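Local coordinates for pantothenate kinase (PDB 3TQC), which catalyses the ATP-dependent phosphorylation of pantothenate to 4'-phosphopantothenate, the first step of coenzyme A biosynthesis, at residues 203-211 with 293-301. Residues are numbered along the deposited sequence; the frame is centred on the assembly and turned at random.
Sequences EGLNILQTG and NILPYKNRA
Leu205 CA lies 6.4 Å from Ile294 CA and Leu208 CA 5.8 Å from Tyr297 CA, where two type I turns, Gly204 to Ile207 and Asn206 to Gln209, meet Asn293 and Ile294 of helix 271-294 and the 3-10 segment 295-300. In this P-loop kinase fold the turns leave strand 199-203, beside strand 93-99, and Leu205 also packs on Val101 of the predicted ATP-binding loop. Branched aliphatic residues suit the buried join: Ile294 CD1 lies against CB and CD2 of Leu205, and Leu208 CB meets Tyr297 CB at 3.7 Å. With CG anti to its carbonyl carbon (chi1 -62°), Tyr297 turns one ring face to Gln209, whose CA stands 4.2 Å from the centroid, almost on the ring normal, a CH-pi contact. The extended Gln209 side chain runs on past the ring, and NE2 gives the backbone O of Asn293 a weak, bent hydrogen bond. At the ring's hydroxyl end, a water accepts from Thr210 N and hydrogen-bonds Tyr297 OH. Arginine has length and N-H groups for several partners: Arg300 NE forms a salt bridge with Asp225 of the second subunit, and its NH2 hydrogen-bonds Ser224 of its own chain. Bent at chi3 (61°), Arg300 brings NH1 to a water that donates to Ile207 O; NH1 also donates a hydrogen bond to Leu208 O (2.8 Å, 153° at the hydrogen), which lies in the guanidinium plane while NH1 sits above the carbonyl plane.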
loop_
_atom_site.group_PDB
_atom_site.type_symbol
_atom_site.label_atom_id
_atom_site.label_comp_id
_atom_site.label_asym_id
_atom_site.label_seq_id
_atom_site.Cartn_x
_atom_site.Cartn_y
_atom_site.Cartn_z
ATOM N N GLU B 203 2.821 -10.323 -11.805
ATOM C CA GLU B 203 4.136 -9.845 -12.227
ATOM C C GLU B 203 4.005 -8.775 -13.291
ATOM O O GLU B 203 3.137 -8.845 -14.159
ATOM C CB GLU B 203 5.026 -10.979 -12.744
ATOM C CG GLU B 203 4.362 -11.847 -13.768
ATOM C CD GLU B 203 5.273 -12.264 -14.907
ATOM O OE1 GLU B 203 5.852 -11.378 -15.572
ATOM O OE2 GLU B 203 5.352 -13.483 -15.172
ATOM N N GLY B 204 4.872 -7.776 -13.198
ATOM C CA GLY B 204 5.044 -6.798 -14.257
ATOM C C GLY B 204 5.904 -5.633 -13.814
ATOM O O GLY B 204 6.077 -5.387 -12.625
ATOM N N LEU B 205 6.397 -4.895 -14.795
ATOM C CA LEU B 205 7.213 -3.695 -14.570
ATOM C C LEU B 205 6.584 -2.692 -13.587
ATOM O O LEU B 205 7.286 -2.073 -12.788
ATOM C CB LEU B 205 7.428 -2.954 -15.911
ATOM C CG LEU B 205 7.961 -3.745 -17.110
ATOM C CD1 LEU B 205 8.160 -2.850 -18.327
ATOM C CD2 LEU B 205 9.274 -4.438 -16.746
ATOM N N ASN B 206 5.267 -2.541 -13.664
ATOM C CA ASN B 206 4.597 -1.321 -13.206
ATOM C C ASN B 206 3.769 -1.460 -11.949
ATOM O O ASN B 206 2.995 -0.565 -11.634
ATOM C CB ASN B 206 3.683 -0.807 -14.316
ATOM C CG ASN B 206 2.651 -1.854 -14.767
ATOM O OD1 ASN B 206 2.871 -3.050 -14.616
ATOM N ND2 ASN B 206 1.544 -1.399 -15.344
ATOM N N ILE B 207 3.898 -2.575 -11.240
ATOM C CA ILE B 207 2.920 -2.894 -10.198
ATOM C C ILE B 207 3.067 -2.063 -8.935
ATOM O O ILE B 207 2.157 -2.047 -8.108
ATOM C CB ILE B 207 2.936 -4.367 -9.808
ATOM C CG1 ILE B 207 4.328 -4.788 -9.337
ATOM C CG2 ILE B 207 2.444 -5.193 -10.961
ATOM C CD1 ILE B 207 4.310 -6.025 -8.451
ATOM N N LEU B 208 4.215 -1.407 -8.777
ATOM C CA LEU B 208 4.497 -0.585 -7.612
ATOM C C LEU B 208 4.285 0.911 -7.891
ATOM O O LEU B 208 4.464 1.749 -7.010
ATOM C CB LEU B 208 5.929 -0.831 -7.154
ATOM C CG LEU B 208 6.204 -2.288 -6.819
ATOM C CD1 LEU B 208 7.592 -2.501 -6.261
ATOM C CD2 LEU B 208 5.150 -2.787 -5.845
ATOM N N GLN B 209 3.901 1.228 -9.119
ATOM C CA GLN B 209 3.703 2.601 -9.524
ATOM C C GLN B 209 2.349 3.125 -9.093
ATOM O O GLN B 209 1.519 2.387 -8.562
ATOM C CB GLN B 209 3.819 2.708 -11.037
ATOM C CG GLN B 209 5.176 2.329 -11.577
ATOM C CD GLN B 209 5.186 2.256 -13.097
ATOM O OE1 GLN B 209 4.215 2.649 -13.757
ATOM N NE2 GLN B 209 6.278 1.765 -13.655
ATOM N N THR B 210 2.133 4.409 -9.333
ATOM C CA THR B 210 0.853 5.044 -9.103
ATOM C C THR B 210 0.258 5.437 -10.438
ATOM O O THR B 210 0.957 5.470 -11.454
ATOM C CB THR B 210 1.032 6.310 -8.269
ATOM O OG1 THR B 210 2.024 7.129 -8.886
ATOM C CG2 THR B 210 1.471 5.965 -6.854
ATOM N N GLY B 211 -1.029 5.759 -10.428
ATOM C CA GLY B 211 -1.723 6.212 -11.627
ATOM C C GLY B 211 -1.467 7.687 -11.891
ATOM O O GLY B 211 -0.954 8.412 -11.026
ATOM N N ASN B 293 10.746 4.739 -13.779
ATOM C CA ASN B 293 9.432 4.219 -13.385
ATOM C C ASN B 293 9.403 2.958 -12.528
ATOM O O ASN B 293 8.367 2.631 -11.957
ATOM C CB ASN B 293 8.607 3.962 -14.641
ATOM C CG ASN B 293 8.607 5.140 -15.573
ATOM O OD1 ASN B 293 9.051 5.034 -16.714
ATOM N ND2 ASN B 293 8.128 6.276 -15.094
ATOM N N ILE B 294 10.511 2.242 -12.449
ATOM C CA ILE B 294 10.527 0.955 -11.763
ATOM C C ILE B 294 11.316 1.090 -10.477
ATOM O O ILE B 294 10.758 0.978 -9.397
ATOM C CB ILE B 294 11.123 -0.141 -12.659
ATOM C CG1 ILE B 294 10.398 -0.152 -14.017
ATOM C CG2 ILE B 294 11.053 -1.513 -11.947
ATOM C CD1 ILE B 294 10.859 -1.238 -14.989
ATOM N N LEU B 295 12.599 1.405 -10.608
ATOM C CA LEU B 295 13.530 1.482 -9.480
ATOM C C LEU B 295 13.135 2.500 -8.400
ATOM O O LEU B 295 13.350 2.255 -7.217
ATOM C CB LEU B 295 14.936 1.815 -9.995
ATOM C CG LEU B 295 16.120 1.520 -9.084
ATOM C CD1 LEU B 295 16.168 0.031 -8.718
ATOM C CD2 LEU B 295 17.434 1.962 -9.757
ATOM N N PRO B 296 12.558 3.647 -8.796
ATOM C CA PRO B 296 12.101 4.582 -7.785
ATOM C C PRO B 296 11.087 4.013 -6.799
ATOM O O PRO B 296 10.947 4.538 -5.711
ATOM C CB PRO B 296 11.458 5.688 -8.615
ATOM C CG PRO B 296 12.232 5.676 -9.862
ATOM C CD PRO B 296 12.493 4.244 -10.143
ATOM N N TYR B 297 10.375 2.963 -7.187
ATOM C CA TYR B 297 9.358 2.380 -6.323
ATOM C C TYR B 297 9.844 1.094 -5.661
ATOM O O TYR B 297 9.086 0.445 -4.959
ATOM C CB TYR B 297 8.056 2.168 -7.110
ATOM C CG TYR B 297 7.503 3.470 -7.606
ATOM C CD1 TYR B 297 6.800 4.307 -6.755
ATOM C CD2 TYR B 297 7.728 3.902 -8.920
ATOM C CE1 TYR B 297 6.305 5.542 -7.197
ATOM C CE2 TYR B 297 7.239 5.130 -9.370
ATOM C CZ TYR B 297 6.531 5.940 -8.503
ATOM O OH TYR B 297 6.040 7.158 -8.935
ATOM N N LYS B 298 11.125 0.770 -5.828
ATOM C CA LYS B 298 11.688 -0.467 -5.276
ATOM C C LYS B 298 11.381 -0.620 -3.778
ATOM O O LYS B 298 11.038 -1.715 -3.287
ATOM C CB LYS B 298 13.211 -0.502 -5.501
ATOM C CG LYS B 298 13.889 -1.760 -4.983
ATOM C CD LYS B 298 15.418 -1.738 -5.112
ATOM C CE LYS B 298 16.046 -0.738 -4.150
ATOM N NZ LYS B 298 17.404 -1.140 -3.786
ATOM N N ASN B 299 11.516 0.481 -3.052
ATOM C CA ASN B 299 11.399 0.430 -1.607
ATOM C C ASN B 299 9.956 0.302 -1.147
ATOM O O ASN B 299 9.695 0.266 0.049
ATOM C CB ASN B 299 12.110 1.625 -0.972
ATOM C CG ASN B 299 13.628 1.554 -1.155
ATOM O OD1 ASN B 299 14.184 0.478 -1.403
ATOM N ND2 ASN B 299 14.300 2.694 -1.040
ATOM N N ARG B 300 9.013 0.214 -2.079
ATOM C CA ARG B 300 7.631 -0.074 -1.690
ATOM C C ARG B 300 7.400 -1.571 -1.475
ATOM O O ARG B 300 6.401 -1.943 -0.925
ATOM C CB ARG B 300 6.633 0.449 -2.718
ATOM C CG ARG B 300 6.652 1.940 -2.916
ATOM C CD ARG B 300 5.408 2.379 -3.665
ATOM N NE ARG B 300 4.202 2.047 -2.905
ATOM C CZ ARG B 300 3.062 1.596 -3.422
ATOM N NH1 ARG B 300 2.922 1.420 -4.732
ATOM N NH2 ARG B 300 2.049 1.305 -2.599
ATOM N N ALA B 301 8.324 -2.403 -1.938
ATOM C CA ALA B 301 8.216 -3.848 -1.864
ATOM C C ALA B 301 8.409 -4.338 -0.460
ATOM O O ALA B 301 9.172 -3.756 0.307
ATOM C CB ALA B 301 9.257 -4.499 -2.765
HETATM O O HOH W 1 1.197 0.341 -7.077
HETATM O O HOH W 2 3.874 6.340 -10.444
#